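Local coordinates for cycloserine biosynthesis protein DcsG (Streptomyces lavendulae, PDB 6JIL) that catalyses the ATP- and magnesium-dependent ring closure of O-ureido-D-serine to the antibiotic D-cycloserine, with release of ammonium and carbon dioxide, at residues D91-A96 with G169-L174; I106-V111 with I173-V178. All coordinates share one frame; numbering follows the deposited sequence.

Overall arrangement
Both interactions use strand 172-176 of an ATP-grasp ligase, and both touch ADP. Interaction 1 lies at the phosphate end of the nucleotide, where Lys92 of 91-96 reaches the beta-phosphate. Interaction 2 lies at the adenine end, where 173-178 reads the base edge. Their centres are about 9 Å apart, and they share Ile173 and Leu174. Leu95 links them directly: its CD1 packs 3.5 Å from Thr108 OG1 and 3.7 Å from Gln175 NE2. Val172 O lies 2.6 Å from Val111 N, a probable hydrogen bond that carries the strand pairing one residue further. The Lys92 side chain is about 4 Å from a bound magnesium ion.

Interaction 1 (D91-A96 with G169-L174); sequences DKRYLA and GSHVIL. With ADP (adenosine-5'-diphosphate), chain G.
Ile173 and Lys92 form the tight, buried part of this contact. The CD1 tip of Ile173 meets Lys92 CB at 3.4 Å and also lies close to Lys92 O. Leu95 CD1 comes up to the same methyl more loosely, at 4.4 Å. No hydrogen bond joins the two segments here. Only the base of the lysine packs on Ile173. Beyond CB the chain runs extended to CE, then bends at chi4 (57°), which swings NZ to ADP O2B, a hydrogen bond of 2.9 Å. The turn thus carries an ATP-binding lysine of this ATP-grasp ligase to the nucleotide. The lysine probably helps to offset the phosphate charge.

The other side of the contact is more open. Arg93 is exposed and His171 partly so. The guanidinium lies flat on one face of the imidazole, with the planes 19° apart and the centres 4.2 Å apart. NH1 sits over the rim, 3.7 Å from His171 CE1, while Arg93 CD makes a CH-pi contact over the same ring. A bend at chi3 (61°) brings NE near His171 CD2. Arg93 NH1 also forms a salt bridge with Asp91 OD1 at 2.8 Å, though the hydrogen bond within it is weak.

Tyr94 OH is hydrogen-bonded to Met270 N, on the strand that carries the magnesium ligands Glu269 and Glu271. The contact sets the type I turn leading into helix 94-100 against strand 172-176, with Val110 of strand 109-111 beside both Arg93 and His171. Strand 133-138 brings Lys137 against Lys92 and Ile173.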
loop_
_atom_site.group_PDB
_atom_site.type_symbol
_atom_site.label_atom_id
_atom_site.label_comp_id
_atom_site.label_asym_id
_atom_site.label_seq_id
_atom_site.Cartn_x
_atom_site.Cartn_y
_atom_site.Cartn_z
ATOM N N ASP A 91 -3.366 0.278 -7.166
ATOM C CA ASP A 91 -4.485 1.192 -7.396
ATOM C C ASP A 91 -5.512 1.009 -6.287
ATOM O O ASP A 91 -6.165 -0.030 -6.202
ATOM C CB ASP A 91 -5.119 0.925 -8.762
ATOM C CG ASP A 91 -6.262 1.880 -9.080
ATOM O OD1 ASP A 91 -6.595 2.019 -10.278
ATOM O OD2 ASP A 91 -6.840 2.479 -8.147
ATOM N N LYS A 92 -5.648 2.026 -5.442
ATOM C CA LYS A 92 -6.560 1.972 -4.307
ATOM C C LYS A 92 -8.010 1.643 -4.633
ATOM O O LYS A 92 -8.849 1.555 -3.737
ATOM C CB LYS A 92 -6.477 3.270 -3.505
ATOM C CG LYS A 92 -5.219 3.364 -2.640
ATOM C CD LYS A 92 -5.153 4.695 -1.899
ATOM C CE LYS A 92 -4.009 4.723 -0.893
ATOM N NZ LYS A 92 -2.696 4.454 -1.540
ATOM N N ARG A 93 -8.308 1.456 -5.913
ATOM C CA ARG A 93 -9.657 1.087 -6.306
ATOM C C ARG A 93 -9.948 -0.326 -5.787
ATOM O O ARG A 93 -11.085 -0.795 -5.843
ATOM C CB ARG A 93 -9.805 1.149 -7.826
ATOM C CG ARG A 93 -9.959 2.569 -8.340
ATOM C CD ARG A 93 -9.451 2.711 -9.750
ATOM N NE ARG A 93 -10.170 1.862 -10.688
ATOM C CZ ARG A 93 -9.728 1.577 -11.907
ATOM N NH1 ARG A 93 -8.568 2.078 -12.317
ATOM N NH2 ARG A 93 -10.435 0.789 -12.708
ATOM N N TYR A 94 -8.923 -0.996 -5.265
ATOM C CA TYR A 94 -9.118 -2.336 -4.721
ATOM C C TYR A 94 -10.014 -2.265 -3.477
ATOM O O TYR A 94 -10.556 -3.278 -3.033
ATOM C CB TYR A 94 -7.761 -3.000 -4.392
ATOM C CG TYR A 94 -6.893 -2.223 -3.418
ATOM C CD1 TYR A 94 -7.305 -2.010 -2.098
ATOM C CD2 TYR A 94 -5.697 -1.641 -3.832
ATOM C CE1 TYR A 94 -6.553 -1.231 -1.226
ATOM C CE2 TYR A 94 -4.937 -0.857 -2.964
ATOM C CZ TYR A 94 -5.373 -0.650 -1.667
ATOM O OH TYR A 94 -4.667 0.173 -0.821
ATOM N N LEU A 95 -10.178 -1.072 -2.912
ATOM C CA LEU A 95 -11.028 -0.916 -1.726
ATOM C C LEU A 95 -12.490 -1.267 -2.014
ATOM O O LEU A 95 -13.226 -1.645 -1.107
ATOM C CB LEU A 95 -10.957 0.513 -1.175
ATOM C CG LEU A 95 -9.654 0.960 -0.504
ATOM C CD1 LEU A 95 -9.751 2.433 -0.199
ATOM C CD2 LEU A 95 -9.398 0.162 0.772
ATOM N N ALA A 96 -12.911 -1.136 -3.269
ATOM C CA ALA A 96 -14.289 -1.464 -3.633
ATOM C C ALA A 96 -14.444 -2.975 -3.751
ATOM O O ALA A 96 -15.508 -3.524 -3.458
ATOM C CB ALA A 96 -14.672 -0.787 -4.941
ATOM N N GLY A 169 -4.098 11.933 -15.404
ATOM C CA GLY A 169 -4.694 10.666 -15.772
ATOM C C GLY A 169 -4.819 9.650 -14.653
ATOM O O GLY A 169 -4.882 8.450 -14.910
ATOM N N SER A 170 -4.853 10.114 -13.411
ATOM C CA SER A 170 -4.990 9.225 -12.264
ATOM C C SER A 170 -6.440 9.253 -11.789
ATOM O O SER A 170 -7.140 10.246 -11.984
ATOM C CB SER A 170 -4.109 9.697 -11.097
ATOM O OG SER A 170 -2.730 9.686 -11.409
ATOM N N HIS A 171 -6.897 8.162 -11.184
ATOM C CA HIS A 171 -8.245 8.130 -10.632
ATOM C C HIS A 171 -8.074 8.765 -9.255
ATOM O O HIS A 171 -7.009 8.668 -8.657
ATOM C CB HIS A 171 -8.753 6.698 -10.477
ATOM C CG HIS A 171 -9.391 6.143 -11.709
ATOM N ND1 HIS A 171 -8.681 5.860 -12.856
ATOM C CD2 HIS A 171 -10.679 5.813 -11.973
ATOM C CE1 HIS A 171 -9.502 5.377 -13.772
ATOM N NE2 HIS A 171 -10.720 5.338 -13.262
ATOM N N VAL A 172 -9.110 9.420 -8.751
ATOM C CA VAL A 172 -9.027 10.069 -7.449
ATOM C C VAL A 172 -10.036 9.492 -6.484
ATOM O O VAL A 172 -11.178 9.220 -6.850
ATOM C CB VAL A 172 -9.274 11.591 -7.569
ATOM C CG1 VAL A 172 -9.230 12.248 -6.194
ATOM C CG2 VAL A 172 -8.228 12.209 -8.488
ATOM N N ILE A 173 -9.606 9.296 -5.245
ATOM C CA ILE A 173 -10.485 8.763 -4.223
ATOM C C ILE A 173 -10.855 9.842 -3.220
ATOM O O ILE A 173 -10.006 10.611 -2.780
ATOM C CB ILE A 173 -9.829 7.559 -3.487
ATOM C CG1 ILE A 173 -9.981 6.300 -4.339
ATOM C CG2 ILE A 173 -10.475 7.340 -2.130
ATOM C CD1 ILE A 173 -9.365 5.076 -3.732
ATOM N N LEU A 174 -12.141 9.905 -2.892
ATOM C CA LEU A 174 -12.658 10.859 -1.919
ATOM C C LEU A 174 -13.142 10.042 -0.731
ATOM O O LEU A 174 -13.904 9.092 -0.902
ATOM C CB LEU A 174 -13.838 11.647 -2.504
ATOM C CG LEU A 174 -13.596 12.493 -3.757
ATOM C CD1 LEU A 174 -14.895 13.172 -4.180
ATOM C CD2 LEU A 174 -12.527 13.530 -3.477
HETATM P PB ADP G . -0.688 6.350 1.155
HETATM O O1B ADP G . -0.096 6.065 2.629
HETATM O O2B ADP G . -0.569 5.092 0.299
HETATM O O3B ADP G . 0.128 7.491 0.509
HETATM P PA ADP G . -2.977 6.618 2.657
HETATM O O1A ADP G . -4.320 6.077 2.461
HETATM O O2A ADP G . -2.187 5.625 3.614
HETATM O O3A ADP G . -2.267 6.773 1.194
HETATM O "O5'" ADP G . -3.116 8.085 3.304
HETATM C "C5'" ADP G . -1.861 8.488 3.852
HETATM C "C4'" ADP G . -2.097 9.023 5.270
HETATM O "O4'" ADP G . -3.129 10.036 5.251
HETATM C "C3'" ADP G . -2.570 7.916 6.205
HETATM O "O3'" ADP G . -1.478 7.253 6.832
HETATM C "C2'" ADP G . -3.473 8.659 7.192
HETATM O "O2'" ADP G . -2.737 9.154 8.315
HETATM C "C1'" ADP G . -4.079 9.795 6.336
HETATM N N9 ADP G . -5.422 9.425 5.808
HETATM C C8 ADP G . -5.742 9.088 4.515
HETATM N N7 ADP G . -7.020 8.878 4.398
HETATM C C5 ADP G . -7.613 9.059 5.595
HETATM C C6 ADP G . -8.962 9.183 6.026
HETATM N N6 ADP G . -10.011 8.889 5.167
HETATM N N1 ADP G . -9.202 9.611 7.280
HETATM C C2 ADP G . -8.214 9.923 8.120
HETATM N N3 ADP G . -6.936 9.830 7.758
HETATM C C4 ADP G . -6.591 9.410 6.527
#

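Interaction 2 (I106-V111 with I173-V178); sequences IPTTVV and ILQPYV. With ADP (adenosine-5'-diphosphate), chain G.
Thr109 and Leu174 form an antiparallel hydrogen-bonded pair, joined by Thr109 N to Leu174 O at 2.9 Å and Leu174 N to Thr109 O at 2.7 Å, with Val110 and Ile173 as the non-hydrogen-bonded pair beside it and 152° between the N-to-C directions of strands 109-111 and 173-176.

Thr108 CG2 packs on Ile173 CG2 at 3.5 Å. The Thr108 chi1 of -68° sets OG1 anti to the carbonyl carbon, on the side of Gln175. There Gln175 NE2 donates to Thr108 OG1 at 2.8 Å, nearly straight at 170° and in the amide plane. The same hydroxyl donates to Ile106 O, which lies on its own segment. The Gln175 amide is thus fixed with OE1 turned to the nucleotide. OE1 accepts from ADP N6 and also from Lys137 NZ. Ile106 crosses the glutamine at about a right angle, with CG2 against CD.

At the end of the strand and just beyond it, the backbone reads the adenine edge. Pro176 O accepts from ADP N6 at 3.0 Å, and Val178 N donates to ADP N1 at 2.9 Å. ATP-grasp enzymes commonly recognise adenine through such backbone bonds. Tyr177 lies over the base, with ADP C2 3.3 Å above the ring plane near its rim. Val178 CG2 meets Ile106 CD1 at 3.8 Å beside the adenine.

On the face of Thr109 and Leu174, Phe124 of helix 117-127 packs on both side chains and on Pro176. Leu95 of helix 94-100 covers Thr108 and Gln175. Strand 109-111 is an edge strand of its antiparallel sheet, and strand 172-176 pairs on its other edge with strand 133-138.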
loop_
_atom_site.group_PDB
_atom_site.type_symbol
_atom_site.label_atom_id
_atom_site.label_comp_id
_atom_site.label_asym_id
_atom_site.label_seq_id
_atom_site.Cartn_x
_atom_site.Cartn_y
_atom_site.Cartn_z
ATOM N N ILE A 106 -13.029 2.114 4.646
ATOM C CA ILE A 106 -13.400 3.503 4.822
ATOM C C ILE A 106 -14.303 3.862 3.654
ATOM O O ILE A 106 -13.981 3.550 2.507
ATOM C CB ILE A 106 -12.160 4.431 4.781
ATOM C CG1 ILE A 106 -11.306 4.223 6.040
ATOM C CG2 ILE A 106 -12.600 5.886 4.644
ATOM C CD1 ILE A 106 -10.043 5.084 6.083
ATOM N N PRO A 107 -15.463 4.484 3.931
ATOM C CA PRO A 107 -16.370 4.867 2.844
ATOM C C PRO A 107 -15.509 5.547 1.779
ATOM O O PRO A 107 -14.895 6.583 2.037
ATOM C CB PRO A 107 -17.337 5.821 3.539
ATOM C CG PRO A 107 -17.442 5.216 4.912
ATOM C CD PRO A 107 -16.009 4.875 5.244
ATOM N N THR A 108 -15.466 4.949 0.590
ATOM C CA THR A 108 -14.623 5.428 -0.500
ATOM C C THR A 108 -15.336 5.725 -1.812
ATOM O O THR A 108 -16.049 4.876 -2.336
ATOM C CB THR A 108 -13.517 4.386 -0.768
ATOM O OG1 THR A 108 -12.611 4.357 0.345
ATOM C CG2 THR A 108 -12.766 4.700 -2.049
ATOM N N THR A 109 -15.116 6.927 -2.346
ATOM C CA THR A 109 -15.717 7.351 -3.616
ATOM C C THR A 109 -14.652 7.602 -4.683
ATOM O O THR A 109 -13.814 8.490 -4.535
ATOM C CB THR A 109 -16.535 8.644 -3.439
ATOM O OG1 THR A 109 -17.713 8.354 -2.683
ATOM C CG2 THR A 109 -16.929 9.228 -4.793
ATOM N N VAL A 110 -14.703 6.827 -5.762
ATOM C CA VAL A 110 -13.731 6.941 -6.854
ATOM C C VAL A 110 -14.163 7.896 -7.980
ATOM O O VAL A 110 -15.249 7.757 -8.552
ATOM C CB VAL A 110 -13.451 5.552 -7.456
ATOM C CG1 VAL A 110 -12.364 5.640 -8.505
ATOM C CG2 VAL A 110 -13.056 4.588 -6.350
ATOM N N VAL A 111 -13.299 8.864 -8.283
ATOM C CA VAL A 111 -13.543 9.857 -9.334
ATOM C C VAL A 111 -12.653 9.497 -10.520
ATOM O O VAL A 111 -11.435 9.501 -10.406
ATOM C CB VAL A 111 -13.160 11.278 -8.860
ATOM C CG1 VAL A 111 -13.461 12.305 -9.957
ATOM C CG2 VAL A 111 -13.898 11.617 -7.572
ATOM N N ILE A 173 -9.606 9.296 -5.245
ATOM C CA ILE A 173 -10.485 8.763 -4.223
ATOM C C ILE A 173 -10.855 9.842 -3.220
ATOM O O ILE A 173 -10.006 10.611 -2.780
ATOM C CB ILE A 173 -9.829 7.559 -3.487
ATOM C CG1 ILE A 173 -9.981 6.300 -4.339
ATOM C CG2 ILE A 173 -10.475 7.340 -2.130
ATOM C CD1 ILE A 173 -9.365 5.076 -3.732
ATOM N N LEU A 174 -12.141 9.905 -2.892
ATOM C CA LEU A 174 -12.658 10.859 -1.919
ATOM C C LEU A 174 -13.142 10.042 -0.731
ATOM O O LEU A 174 -13.904 9.092 -0.902
ATOM C CB LEU A 174 -13.838 11.647 -2.504
ATOM C CG LEU A 174 -13.596 12.493 -3.757
ATOM C CD1 LEU A 174 -14.895 13.172 -4.180
ATOM C CD2 LEU A 174 -12.527 13.530 -3.477
ATOM N N GLN A 175 -12.687 10.388 0.468
ATOM C CA GLN A 175 -13.120 9.669 1.665
ATOM C C GLN A 175 -13.395 10.637 2.799
ATOM O O GLN A 175 -12.779 11.696 2.890
ATOM C CB GLN A 175 -12.049 8.689 2.173
ATOM C CG GLN A 175 -11.475 7.726 1.169
ATOM C CD GLN A 175 -10.367 6.872 1.768
ATOM O OE1 GLN A 175 -9.449 7.386 2.405
ATOM N NE2 GLN A 175 -10.446 5.565 1.558
ATOM N N PRO A 176 -14.341 10.290 3.675
ATOM C CA PRO A 176 -14.596 11.203 4.783
ATOM C C PRO A 176 -13.388 11.064 5.702
ATOM O O PRO A 176 -12.770 10.002 5.747
ATOM C CB PRO A 176 -15.857 10.631 5.415
ATOM C CG PRO A 176 -15.745 9.161 5.124
ATOM C CD PRO A 176 -15.291 9.165 3.683
ATOM N N TYR A 177 -13.035 12.126 6.412
ATOM C CA TYR A 177 -11.906 12.056 7.326
ATOM C C TYR A 177 -12.310 11.274 8.575
ATOM O O TYR A 177 -13.236 11.671 9.285
ATOM C CB TYR A 177 -11.451 13.455 7.747
ATOM C CG TYR A 177 -10.166 13.413 8.530
ATOM C CD1 TYR A 177 -8.938 13.288 7.880
ATOM C CD2 TYR A 177 -10.175 13.412 9.923
ATOM C CE1 TYR A 177 -7.751 13.155 8.598
ATOM C CE2 TYR A 177 -8.990 13.277 10.652
ATOM C CZ TYR A 177 -7.784 13.145 9.983
ATOM O OH TYR A 177 -6.613 12.979 10.688
ATOM N N VAL A 178 -11.618 10.165 8.833
ATOM C CA VAL A 178 -11.885 9.326 10.002
ATOM C C VAL A 178 -11.311 10.032 11.228
ATOM O O VAL A 178 -10.098 10.087 11.419
ATOM C CB VAL A 178 -11.238 7.930 9.832
ATOM C CG1 VAL A 178 -11.345 7.125 11.127
ATOM C CG2 VAL A 178 -11.922 7.189 8.690
HETATM P PB ADP G . -0.688 6.350 1.155
HETATM O O1B ADP G . -0.096 6.065 2.629
HETATM O O2B ADP G . -0.569 5.092 0.299
HETATM O O3B ADP G . 0.128 7.491 0.509
HETATM P PA ADP G . -2.977 6.618 2.657
HETATM O O1A ADP G . -4.320 6.077 2.461
HETATM O O2A ADP G . -2.187 5.625 3.614
HETATM O O3A ADP G . -2.267 6.773 1.194
HETATM O "O5'" ADP G . -3.116 8.085 3.304
HETATM C "C5'" ADP G . -1.861 8.488 3.852
HETATM C "C4'" ADP G . -2.097 9.023 5.270
HETATM O "O4'" ADP G . -3.129 10.036 5.251
HETATM C "C3'" ADP G . -2.570 7.916 6.205
HETATM O "O3'" ADP G . -1.478 7.253 6.832
HETATM C "C2'" ADP G . -3.473 8.659 7.192
HETATM O "O2'" ADP G . -2.737 9.154 8.315
HETATM C "C1'" ADP G . -4.079 9.795 6.336
HETATM N N9 ADP G . -5.422 9.425 5.808
HETATM C C8 ADP G . -5.742 9.088 4.515
HETATM N N7 ADP G . -7.020 8.878 4.398
HETATM C C5 ADP G . -7.613 9.059 5.595
HETATM C C6 ADP G . -8.962 9.183 6.026
HETATM N N6 ADP G . -10.011 8.889 5.167
HETATM N N1 ADP G . -9.202 9.611 7.280
HETATM C C2 ADP G . -8.214 9.923 8.120
HETATM N N3 ADP G . -6.936 9.830 7.758
HETATM C C4 ADP G . -6.591 9.410 6.527
#